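Local coordinates for protein ribonuclease H (Uncultured organism, PDB 3U3G) that belongs to the RNase H1 enzymes, which cleave the RNA strand of RNA/DNA hybrids, at residues E35-I40 and V131-D136; I6-G11 and I21-T26. One frame throughout, in Å; residues are numbered along the deposited sequence.

Contact 1. Residues E35-I40 and V131-D136; sequences ESSAYI and VNEAID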
# COMPACT_ATOMS: atom_id res chain seq x y z
N GLU A 35 -10.71 -4.32 -3.54
CA GLU A 35 -9.56 -3.98 -4.36
C GLU A 35 -9.59 -2.51 -4.73
O GLU A 35 -10.65 -1.99 -5.10
CB GLU A 35 -9.56 -4.83 -5.65
CG GLU A 35 -9.44 -6.34 -5.40
CD GLU A 35 -9.32 -7.14 -6.69
OE1 GLU A 35 -9.73 -6.63 -7.75
OE2 GLU A 35 -8.83 -8.28 -6.61
N SER A 36 -8.43 -1.86 -4.75
CA SER A 36 -8.29 -0.52 -5.32
C SER A 36 -7.30 -0.58 -6.48
O SER A 36 -6.21 -1.15 -6.34
CB SER A 36 -7.77 0.43 -4.25
OG SER A 36 -8.73 0.60 -3.21
N SER A 37 -7.62 0.09 -7.58
CA SER A 37 -6.73 0.22 -8.73
C SER A 37 -6.88 1.64 -9.25
O SER A 37 -7.99 2.04 -9.61
CB SER A 37 -7.18 -0.77 -9.81
OG SER A 37 -6.48 -0.53 -11.02
N ALA A 38 -5.84 2.45 -9.16
CA ALA A 38 -5.98 3.87 -9.48
C ALA A 38 -4.77 4.43 -10.22
O ALA A 38 -3.64 4.13 -9.87
CB ALA A 38 -6.25 4.68 -8.21
N TYR A 39 -5.03 5.29 -11.20
CA TYR A 39 -3.99 6.12 -11.80
C TYR A 39 -3.75 7.33 -10.93
O TYR A 39 -4.71 7.96 -10.44
CB TYR A 39 -4.47 6.56 -13.18
CG TYR A 39 -3.52 7.47 -13.90
CD1 TYR A 39 -2.29 7.01 -14.34
CD2 TYR A 39 -3.88 8.79 -14.20
CE1 TYR A 39 -1.40 7.85 -14.98
CE2 TYR A 39 -3.00 9.64 -14.86
CZ TYR A 39 -1.76 9.15 -15.25
OH TYR A 39 -0.87 10.02 -15.85
N ILE A 40 -2.49 7.67 -10.70
CA ILE A 40 -2.16 8.72 -9.76
C ILE A 40 -1.37 9.86 -10.40
O ILE A 40 -0.84 10.70 -9.70
CB ILE A 40 -1.42 8.20 -8.52
CG1 ILE A 40 -0.06 7.61 -8.90
CG2 ILE A 40 -2.24 7.14 -7.80
CD1 ILE A 40 0.86 7.44 -7.71
N VAL A 131 -2.00 -2.19 -10.40
CA VAL A 131 -1.20 -1.03 -10.82
C VAL A 131 -1.23 -0.91 -12.34
O VAL A 131 -1.50 0.15 -12.89
CB VAL A 131 0.27 -1.18 -10.33
CG1 VAL A 131 1.17 -0.13 -10.99
CG2 VAL A 131 0.34 -1.07 -8.81
N ASN A 132 -0.90 -2.01 -13.01
CA ASN A 132 -0.73 -1.97 -14.46
C ASN A 132 -2.05 -1.82 -15.20
O ASN A 132 -2.11 -1.12 -16.21
CB ASN A 132 0.03 -3.21 -14.92
CG ASN A 132 1.52 -3.13 -14.63
OD1 ASN A 132 2.03 -3.84 -13.76
ND2 ASN A 132 2.17 -2.13 -15.21
N GLU A 133 -3.13 -2.31 -14.61
CA GLU A 133 -4.47 -2.09 -15.14
C GLU A 133 -4.81 -0.59 -15.16
O GLU A 133 -5.29 -0.06 -16.17
CB GLU A 133 -5.49 -2.86 -14.31
CG GLU A 133 -6.92 -2.84 -14.82
CD GLU A 133 -7.88 -3.62 -13.91
OE1 GLU A 133 -7.41 -4.52 -13.19
OE2 GLU A 133 -9.06 -3.24 -13.83
N ALA A 134 -4.50 0.08 -14.06
CA ALA A 134 -4.78 1.50 -13.92
C ALA A 134 -3.95 2.32 -14.91
O ALA A 134 -4.48 3.23 -15.54
CB ALA A 134 -4.54 1.97 -12.49
N ILE A 135 -2.66 2.03 -15.00
CA ILE A 135 -1.81 2.76 -15.94
C ILE A 135 -2.21 2.52 -17.39
O ILE A 135 -2.39 3.48 -18.16
CB ILE A 135 -0.31 2.47 -15.74
CG1 ILE A 135 0.13 2.85 -14.32
CG2 ILE A 135 0.52 3.26 -16.75
CD1 ILE A 135 1.50 2.30 -13.97
N ASP A 136 -2.46 1.27 -17.74
CA ASP A 136 -2.85 0.93 -19.11
C ASP A 136 -4.12 1.69 -19.47
O ASP A 136 -4.28 2.15 -20.61
CB ASP A 136 -3.10 -0.57 -19.26
CG ASP A 136 -1.83 -1.39 -19.28
OD1 ASP A 136 -0.74 -0.82 -19.47
OD2 ASP A 136 -1.95 -2.63 -19.12
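Ser37 is the strand residue that reaches down to the helix. Its CB points toward helix segment 131-136 and leaves the touching to the hydroxyl: with OG anti to the backbone N (chi1 171°), the oxygen swings over Ala134 and stops 3.5 Å from Ala134 CB. On one side OG passes Glu133 CB, a loose 4.2 Å apart, and its hydrogen bond goes to Leu130 O, a carbonyl one turn back in the same helix. This side-chain bond to the helix backbone ties the strand to the helix.

From the helix it is Ala134 CB that touches the strand. It presses against the strand backbone, 3.4 Å from Ala38 C and 3.6 Å from Tyr39 N, so a methyl group sits directly under a peptide unit. Such a small residue lets the two axes come within 6.6 Å, crossing at -42°. Tyr39 meets segment 131-136 at its base, where CB lies 4.1 Å from Ala134 O, and its side chain also touches Ala138 one turn on in the helix. Ala38 turns away, to the face covered by helix 45-60. Beyond the contact, exposed Glu35 forms a salt bridge with Arg126 near the start of the same helix.

Here the C-terminal helix 125-139 lies against an edge strand of the mixed five-stranded sheet, on the face turned away from helix 45-60, as in the RNase H fold.

Contact 2. Residues I6-G11 and I21-T26; sequences IYTDGG and IGVVIT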
# COMPACT_ATOMS: atom_id res chain seq x y z
N ILE A 6 -3.81 -6.80 3.99
CA ILE A 6 -3.70 -5.82 2.92
C ILE A 6 -2.44 -6.11 2.12
O ILE A 6 -1.40 -6.44 2.70
CB ILE A 6 -3.60 -4.39 3.50
CG1 ILE A 6 -4.84 -4.05 4.34
CG2 ILE A 6 -3.42 -3.37 2.38
CD1 ILE A 6 -4.71 -2.75 5.12
N TYR A 7 -2.55 -6.11 0.79
CA TYR A 7 -1.38 -6.12 -0.10
C TYR A 7 -1.36 -4.79 -0.83
O TYR A 7 -2.39 -4.35 -1.35
CB TYR A 7 -1.49 -7.22 -1.16
CG TYR A 7 -1.69 -8.61 -0.60
CD1 TYR A 7 -2.90 -8.98 -0.02
CD2 TYR A 7 -0.62 -9.50 -0.52
CE1 TYR A 7 -3.09 -10.26 0.49
CE2 TYR A 7 -0.80 -10.77 -0.00
CZ TYR A 7 -2.01 -11.13 0.55
OH TYR A 7 -2.18 -12.38 1.13
N THR A 8 -0.20 -4.16 -0.91
CA THR A 8 -0.10 -2.94 -1.70
C THR A 8 1.03 -3.01 -2.70
O THR A 8 2.02 -3.72 -2.48
CB THR A 8 0.09 -1.67 -0.83
OG1 THR A 8 1.38 -1.69 -0.21
CG2 THR A 8 -1.00 -1.57 0.25
N ASP A 9 0.88 -2.27 -3.78
CA ASP A 9 1.97 -2.05 -4.73
C ASP A 9 1.74 -0.71 -5.42
O ASP A 9 0.60 -0.22 -5.53
CB ASP A 9 2.02 -3.19 -5.76
CG ASP A 9 3.36 -3.30 -6.48
OD1 ASP A 9 4.36 -2.69 -6.04
OD2 ASP A 9 3.42 -4.02 -7.50
N GLY A 10 2.83 -0.11 -5.89
CA GLY A 10 2.75 1.08 -6.72
C GLY A 10 3.86 1.01 -7.75
O GLY A 10 4.90 0.40 -7.51
N GLY A 11 3.63 1.63 -8.89
CA GLY A 11 4.63 1.64 -9.94
C GLY A 11 4.50 2.86 -10.82
O GLY A 11 3.41 3.40 -10.99
N ILE A 21 -1.45 2.74 -8.52
CA ILE A 21 -1.42 2.05 -7.23
C ILE A 21 -2.38 0.87 -7.25
O ILE A 21 -3.37 0.88 -8.01
CB ILE A 21 -1.74 2.99 -6.06
CG1 ILE A 21 -3.14 3.60 -6.21
CG2 ILE A 21 -0.65 4.07 -5.95
CD1 ILE A 21 -3.55 4.46 -5.07
N GLY A 22 -2.08 -0.13 -6.43
CA GLY A 22 -2.93 -1.32 -6.29
C GLY A 22 -3.00 -1.73 -4.84
O GLY A 22 -1.99 -1.70 -4.13
N VAL A 23 -4.21 -1.99 -4.36
CA VAL A 23 -4.44 -2.46 -3.01
C VAL A 23 -5.39 -3.66 -3.10
O VAL A 23 -6.44 -3.59 -3.76
CB VAL A 23 -5.11 -1.37 -2.14
CG1 VAL A 23 -5.34 -1.89 -0.73
CG2 VAL A 23 -4.29 -0.06 -2.15
N VAL A 24 -5.02 -4.75 -2.45
CA VAL A 24 -5.91 -5.90 -2.29
C VAL A 24 -6.13 -6.10 -0.80
O VAL A 24 -5.17 -6.09 -0.01
CB VAL A 24 -5.28 -7.19 -2.87
CG1 VAL A 24 -6.22 -8.38 -2.66
CG2 VAL A 24 -4.92 -7.01 -4.34
N ILE A 25 -7.38 -6.26 -0.39
CA ILE A 25 -7.70 -6.51 1.00
C ILE A 25 -8.48 -7.79 1.12
O ILE A 25 -9.45 -8.01 0.37
CB ILE A 25 -8.53 -5.36 1.62
CG1 ILE A 25 -7.89 -4.01 1.27
CG2 ILE A 25 -8.68 -5.56 3.13
CD1 ILE A 25 -8.53 -2.81 1.96
N THR A 26 -7.99 -8.70 1.97
CA THR A 26 -8.67 -9.98 2.20
C THR A 26 -8.98 -10.17 3.67
O THR A 26 -8.39 -9.52 4.55
CB THR A 26 -7.86 -11.20 1.69
OG1 THR A 26 -6.84 -11.55 2.64
CG2 THR A 26 -7.23 -10.92 0.32
O HOH W 1 -4.70 -13.19 1.98
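Segments 6-11 and 21-26 are the two arms of an antiparallel beta hairpin, the first two strands of the RNase H fold, with the 6-11 arm central in the sheet. Two hydrogen-bonded pairs stitch them. At Tyr7 and Val24, Tyr7 N reaches Val24 O in 2.7 Å at a nearly straight 169°, and Val24 N returns to Tyr7 O. At Asp9 and Gly22 the second pair closes, with Gly22 N 2.8 Å from Asp9 O. All four bonds lie in the carbonyl planes, and CA-H groups lean on the same oxygens, as Val23 CA does on Tyr7 O at 3.2 Å.

The face of Ile6, Thr8, Val23 and Ile25 is buried and closely packed. Ile6 CG2, anti to its backbone N, runs alongside Val23 CG1 at 3.9 Å, and helix 45-60 covers this face through Leu53, Ala56 and Leu60.

The other face is partly polar. Asp9 stands across from side-chain-free Gly22, its carboxylate leading away from the hairpin; OD1 takes a weak bond from Gly10 N and lies close to Glu49 OE2, which would be expected to raise the proton affinity of one of them. Asp128 also touches Asp9, and this acidic cluster is consistent with the metal-binding active site of the family.

Farther along, the Tyr7 ring turns one edge to Val24 O, with CD1 4.1 Å from Val24 CB, and runs out to the looser, hydrated end. There a water lies in the ring plane, 2.8 Å from Tyr7 OH, and donates a hydrogen bond to Thr26 OG1, also at 2.8 Å.

Overall arrangement
Contact 2 is core and contact 1 surface, yet they share one sheet: strand 32-41 of contact 1 is the neighbour of strand 17-26, and the two meet directly through Ser36 N to Val23 O and Ala38 O to Ile21 N, both probable hydrogen bonds. Val131 of the C-terminal helix links the contacts again, its CG2 packing on Asp9 O and Gly22 N. Contact 2 joins strand to strand with paired backbone bonds and aliphatic side chains; contact 1 sets a helix on the sheet through one small methyl and a serine hydroxyl turned in to the helix backbone. The same helix 125-139 thus spans from the sheet's edge strand to the acidic cluster beside Asp9.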